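Local structure of multifunctional non-homologous end joining DNA repair protein LigD (Mycobacterium tuberculosis H37Rv, 2R9L) at residues L44-G49 and R289-A294; S80-A85 and Y93-S98. The protein probably works with Ku to repair DNA double-strand breaks by non-homologous end joining, this chain being its N-terminal primase-polymerase domain, which fills gaps before ligation. All coordinates share one frame; numbering follows the deposited sequence.

Contact 1: L44-G49 and R289-A294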
loop_
_atom_site.group_PDB
_atom_site.type_symbol
_atom_site.label_atom_id
_atom_site.label_comp_id
_atom_site.label_asym_id
_atom_site.label_seq_id
_atom_site.Cartn_x
_atom_site.Cartn_y
_atom_site.Cartn_z
ATOM N N LEU E 44 -8.779 -5.887 4.262
ATOM C CA LEU E 44 -9.870 -5.470 3.384
ATOM C C LEU E 44 -10.244 -4.003 3.570
ATOM O O LEU E 44 -10.421 -3.285 2.591
ATOM C CB LEU E 44 -11.096 -6.376 3.541
ATOM C CG LEU E 44 -10.879 -7.787 2.992
ATOM C CD1 LEU E 44 -12.104 -8.641 3.258
ATOM C CD2 LEU E 44 -10.540 -7.733 1.495
ATOM N N GLY E 45 -10.348 -3.549 4.817
ATOM C CA GLY E 45 -10.732 -2.159 5.087
ATOM C C GLY E 45 -9.898 -1.111 4.351
ATOM O O GLY E 45 -10.371 -0.025 4.026
ATOM N N HIS E 46 -8.656 -1.437 4.053
ATOM C CA HIS E 46 -7.779 -0.430 3.489
ATOM C C HIS E 46 -7.717 -0.468 1.970
ATOM O O HIS E 46 -7.197 0.458 1.353
ATOM C CB HIS E 46 -6.401 -0.538 4.131
ATOM C CG HIS E 46 -6.471 -0.750 5.612
ATOM N ND1 HIS E 46 -7.033 0.176 6.470
ATOM C CD2 HIS E 46 -6.090 -1.795 6.383
ATOM C CE1 HIS E 46 -6.983 -0.286 7.707
ATOM N NE2 HIS E 46 -6.417 -1.478 7.682
ATOM N N ILE E 47 -8.283 -1.516 1.370
ATOM C CA ILE E 47 -8.340 -1.611 -0.087
ATOM C C ILE E 47 -9.767 -1.571 -0.609
ATOM O O ILE E 47 -9.992 -1.444 -1.824
ATOM C CB ILE E 47 -7.589 -2.845 -0.639
ATOM C CG1 ILE E 47 -8.202 -4.152 -0.111
ATOM C CG2 ILE E 47 -6.074 -2.737 -0.322
ATOM C CD1 ILE E 47 -7.561 -5.417 -0.674
ATOM N N ALA E 48 -10.723 -1.656 0.308
ATOM C CA ALA E 48 -12.141 -1.609 -0.045
ATOM C C ALA E 48 -12.504 -0.297 -0.750
ATOM O O ALA E 48 -12.067 0.780 -0.339
ATOM C CB ALA E 48 -12.994 -1.797 1.194
ATOM N N GLY E 49 -13.284 -0.402 -1.824
ATOM C CA GLY E 49 -13.761 0.760 -2.563
ATOM C C GLY E 49 -12.711 1.385 -3.459
ATOM O O GLY E 49 -12.934 2.455 -4.024
ATOM N N ARG E 289 -7.836 2.620 12.789
ATOM C CA ARG E 289 -8.359 3.982 12.665
ATOM C C ARG E 289 -8.191 4.573 11.262
ATOM O O ARG E 289 -8.748 5.627 10.963
ATOM C CB ARG E 289 -7.688 4.908 13.687
ATOM C CG ARG E 289 -8.019 4.558 15.142
ATOM C CD ARG E 289 -7.283 5.447 16.146
ATOM N NE ARG E 289 -7.839 6.799 16.222
ATOM C CZ ARG E 289 -7.173 7.905 15.900
ATOM N NH1 ARG E 289 -5.919 7.824 15.477
ATOM N NH2 ARG E 289 -7.755 9.096 16.012
ATOM N N LEU E 290 -7.435 3.904 10.399
ATOM C CA LEU E 290 -7.120 4.493 9.100
ATOM C C LEU E 290 -8.305 4.550 8.134
ATOM O O LEU E 290 -8.465 5.513 7.395
ATOM C CB LEU E 290 -5.926 3.804 8.448
ATOM C CG LEU E 290 -5.553 4.298 7.041
ATOM C CD1 LEU E 290 -5.394 5.811 7.030
ATOM C CD2 LEU E 290 -4.271 3.596 6.506
ATOM N N ASP E 291 -9.133 3.519 8.147
ATOM C CA ASP E 291 -10.182 3.368 7.152
ATOM C C ASP E 291 -11.480 3.019 7.853
ATOM O O ASP E 291 -12.285 2.236 7.350
ATOM C CB ASP E 291 -9.789 2.269 6.157
ATOM C CG ASP E 291 -8.781 2.748 5.132
ATOM O OD1 ASP E 291 -9.179 3.556 4.293
ATOM O OD2 ASP E 291 -7.601 2.326 5.144
ATOM N N ALA E 292 -11.669 3.598 9.034
ATOM C CA ALA E 292 -12.851 3.324 9.860
ATOM C C ALA E 292 -14.176 3.585 9.136
ATOM O O ALA E 292 -15.251 3.194 9.618
ATOM C CB ALA E 292 -12.785 4.131 11.153
ATOM N N ASP E 293 -14.108 4.239 7.983
ATOM C CA ASP E 293 -15.315 4.547 7.217
ATOM C C ASP E 293 -15.428 3.683 5.958
ATOM O O ASP E 293 -16.240 3.970 5.085
ATOM C CB ASP E 293 -15.326 6.031 6.825
ATOM C CG ASP E 293 -14.158 6.404 5.897
ATOM O OD1 ASP E 293 -13.057 5.809 6.014
ATOM O OD2 ASP E 293 -14.358 7.293 5.039
ATOM N N ALA E 294 -14.612 2.637 5.863
ATOM C CA ALA E 294 -14.568 1.807 4.652
ATOM C C ALA E 294 -15.904 1.134 4.290
ATOM O O ALA E 294 -16.809 1.017 5.131
ATOM C CB ALA E 294 -13.444 0.768 4.739
#
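A histidine–carboxylate pair, H46 with D291, fastens the end of helix 29-47 to the type I turn D291-A294 near the C-terminal end of the modelled LigD primase-polymerase domain. H46 ND1 donates to D291 OD2 over 2.6 Å, with an N-H...O angle of 153°. The oxygen lies almost in the imidazole plane, at the ring's edge, and is met on its anti side, while the carboxylate plane is turned 51° from the ring. With CG anti to its own carbonyl carbon (chi1 -43°), the histidine ring swings off the helix end to present ND1 to the turn.

Histidine suits this place because it offers two nitrogens to two different acids: NE2 is hydrogen-bonded to D285 OD2, so both are engaged by carboxylates and the ring is probably protonated, although R136 nearby would weigh against it. Aspartate suits the turn because its short side chain serves several partners at once. D291 OD2 also forms a salt bridge with R136, which bonds to H46 O as well, while OD1 pairs with R50; these arginines should favour the ionised carboxylate in a buried setting.

Within the turn, A294 N bonds to D291 O and closes it; the CB atoms of both residues point toward the helix end. Beside the ring, L290 brings CB obliquely near ND1 and packs its side chain on Y183 and P185. The methyls of A48 and A294 meet loosely, CB to CB 4.4 Å. G45 directs its carbonyl oxygen at the turn, G45 O lying 3.2 Å from D291 CB and 3.3 Å from A294 CB.

Contact 2: S80-A85 and Y93-S98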
loop_
_atom_site.group_PDB
_atom_site.type_symbol
_atom_site.label_atom_id
_atom_site.label_comp_id
_atom_site.label_asym_id
_atom_site.label_seq_id
_atom_site.Cartn_x
_atom_site.Cartn_y
_atom_site.Cartn_z
ATOM N N SER E 80 -16.448 -7.288 -7.741
ATOM C CA SER E 80 -16.912 -5.929 -7.993
ATOM C C SER E 80 -15.843 -5.145 -8.751
ATOM O O SER E 80 -14.649 -5.388 -8.592
ATOM C CB SER E 80 -17.336 -5.215 -6.705
ATOM O OG SER E 80 -16.608 -5.666 -5.588
ATOM N N ARG E 81 -16.278 -4.227 -9.602
ATOM C CA ARG E 81 -15.359 -3.501 -10.456
ATOM C C ARG E 81 -15.883 -2.099 -10.766
ATOM O O ARG E 81 -17.048 -1.795 -10.535
ATOM C CB ARG E 81 -15.105 -4.293 -11.748
ATOM C CG ARG E 81 -16.216 -4.217 -12.821
ATOM C CD ARG E 81 -17.388 -5.171 -12.574
ATOM N NE ARG E 81 -16.987 -6.550 -12.273
ATOM C CZ ARG E 81 -16.605 -7.451 -13.174
ATOM N NH1 ARG E 81 -16.535 -7.130 -14.457
ATOM N NH2 ARG E 81 -16.284 -8.679 -12.791
ATOM N N ALA E 82 -15.013 -1.235 -11.271
ATOM C CA ALA E 82 -15.440 0.089 -11.692
ATOM C C ALA E 82 -14.457 0.588 -12.725
ATOM O O ALA E 82 -13.392 0.006 -12.897
ATOM C CB ALA E 82 -15.526 1.052 -10.518
ATOM N N THR E 83 -14.824 1.664 -13.408
ATOM C CA THR E 83 -14.069 2.147 -14.550
ATOM C C THR E 83 -13.442 3.519 -14.295
ATOM O O THR E 83 -14.098 4.436 -13.789
ATOM C CB THR E 83 -14.965 2.210 -15.793
ATOM O OG1 THR E 83 -15.414 0.886 -16.120
ATOM C CG2 THR E 83 -14.204 2.778 -16.972
ATOM N N VAL E 84 -12.162 3.644 -14.640
ATOM C CA VAL E 84 -11.434 4.900 -14.502
ATOM C C VAL E 84 -10.963 5.425 -15.863
ATOM O O VAL E 84 -10.262 4.731 -16.598
ATOM C CB VAL E 84 -10.193 4.733 -13.598
ATOM C CG1 VAL E 84 -9.405 6.047 -13.521
ATOM C CG2 VAL E 84 -10.591 4.252 -12.205
ATOM N N ALA E 85 -11.340 6.651 -16.201
ATOM C CA ALA E 85 -10.805 7.298 -17.393
ATOM C C ALA E 85 -9.446 7.929 -17.084
ATOM O O ALA E 85 -9.258 8.535 -16.025
ATOM C CB ALA E 85 -11.775 8.340 -17.907
ATOM N N TYR E 93 -11.168 -1.683 -13.458
ATOM C CA TYR E 93 -10.381 -2.293 -12.408
ATOM C C TYR E 93 -11.233 -3.258 -11.597
ATOM O O TYR E 93 -12.431 -3.050 -11.439
ATOM C CB TYR E 93 -9.895 -1.220 -11.443
ATOM C CG TYR E 93 -8.737 -0.365 -11.883
ATOM C CD1 TYR E 93 -7.442 -0.689 -11.502
ATOM C CD2 TYR E 93 -8.938 0.805 -12.621
ATOM C CE1 TYR E 93 -6.373 0.094 -11.855
ATOM C CE2 TYR E 93 -7.855 1.607 -12.987
ATOM C CZ TYR E 93 -6.572 1.230 -12.584
ATOM O OH TYR E 93 -5.464 1.975 -12.910
ATOM N N PRO E 94 -10.613 -4.313 -11.059
ATOM C CA PRO E 94 -11.269 -5.026 -9.973
ATOM C C PRO E 94 -11.213 -4.198 -8.679
ATOM O O PRO E 94 -10.277 -3.437 -8.474
ATOM C CB PRO E 94 -10.416 -6.287 -9.818
ATOM C CG PRO E 94 -9.097 -5.918 -10.326
ATOM C CD PRO E 94 -9.320 -4.911 -11.423
ATOM N N ILE E 95 -12.225 -4.339 -7.834
ATOM C CA ILE E 95 -12.203 -3.789 -6.497
ATOM C C ILE E 95 -12.280 -4.982 -5.564
ATOM O O ILE E 95 -13.238 -5.741 -5.624
ATOM C CB ILE E 95 -13.408 -2.872 -6.249
ATOM C CG1 ILE E 95 -13.399 -1.697 -7.232
ATOM C CG2 ILE E 95 -13.407 -2.363 -4.824
ATOM C CD1 ILE E 95 -14.682 -0.896 -7.228
ATOM N N ILE E 96 -11.261 -5.160 -4.723
ATOM C CA ILE E 96 -11.233 -6.265 -3.774
ATOM C C ILE E 96 -11.880 -5.827 -2.452
ATOM O O ILE E 96 -11.430 -4.867 -1.813
ATOM C CB ILE E 96 -9.780 -6.742 -3.502
ATOM C CG1 ILE E 96 -9.035 -7.015 -4.824
ATOM C CG2 ILE E 96 -9.792 -7.983 -2.606
ATOM C CD1 ILE E 96 -9.735 -8.057 -5.751
ATOM N N ASP E 97 -12.930 -6.530 -2.045
ATOM C CA ASP E 97 -13.678 -6.154 -0.855
ATOM C C ASP E 97 -14.249 -7.365 -0.119
ATOM O O ASP E 97 -15.171 -7.231 0.685
ATOM C CB ASP E 97 -14.827 -5.209 -1.225
ATOM C CG ASP E 97 -15.683 -5.756 -2.338
ATOM O OD1 ASP E 97 -15.542 -6.954 -2.654
ATOM O OD2 ASP E 97 -16.485 -4.990 -2.910
ATOM N N SER E 98 -13.703 -8.544 -0.396
ATOM C CA SER E 98 -14.086 -9.752 0.341
ATOM C C SER E 98 -12.901 -10.709 0.466
ATOM O O SER E 98 -11.923 -10.594 -0.269
ATOM C CB SER E 98 -15.264 -10.446 -0.335
ATOM O OG SER E 98 -14.886 -10.940 -1.607
#
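A82 and Y93 form the regular hydrogen-bonded pair near the open end of the antiparallel beta hairpin of strands 80-86 and 89-95. Y93 N reaches A82 O at 2.8 Å, nearly in line with the carbonyl, and A82 N returns a longer bond of 3.2 Å to Y93 O, in the carbonyl plane. Beyond this pair a single bond, I95 N to S80 O, spans 2.7 Å; on the other side, V84 bonds through its backbone with T91.

Next to A82-Y93 sits the non-hydrogen-bonded pair R81 and P94. Proline is well suited here, having no N-H to offer the partner strand; its carbonyl oxygen can still accept, and the P94 backbone bonds with A52. The R81 chain bends at chi2 and chi3, and NE finds its acceptor in L79 O.

Serine suits position 80 because its short hydroxyl, beside the strand, can reach D97: OG donates to D97 OD2 over 2.8 Å, on the syn side and 33° out of the carboxylate plane. The first torsion of D97 (chi1 52°) sets CG between its backbone N and carbonyl carbon, bringing the carboxylate back to the serine. T83 OG1 and T92 OG1 share a hydrogen bond, and Y93 OH has a weak one with K69 NZ.

A82 CB meets I95 CD1 at 3.9 Å, the small alanine accommodating the methyl that ends the isoleucine chain. V84 CG2 lies obliquely against Y93 CD2, at 3.8 Å. F120 of strand 118-122 packs on A82, V84 and I95 alike, Y93 and P94 rest on T53 and R54 of strand 53-56, and S98 is the N-cap of helix 99-107.

How the contacts relate
Contact 2 is nested along the chain within the long loop closed by contact 1, and the two touch directly although their centres are 15 Å apart. L44 CD1 packs 3.6 Å from S98 C, and I47 CG1 lies 3.7 Å from I96 O, so L44 and I47, which touch nothing of 289-294, meet the chain leaving the hairpin. G49 N likewise approaches I95 CG2, at 3.6 Å. Contact 2 lies nearer the bound nucleic acid, its nearest atom about 5 Å away against about 16 Å for contact 1. The Y93 side chain is about 6 Å from that of T239, a probable substrate-binding residue, whereas the side chain of L290 is about 9 Å from that of H181, another.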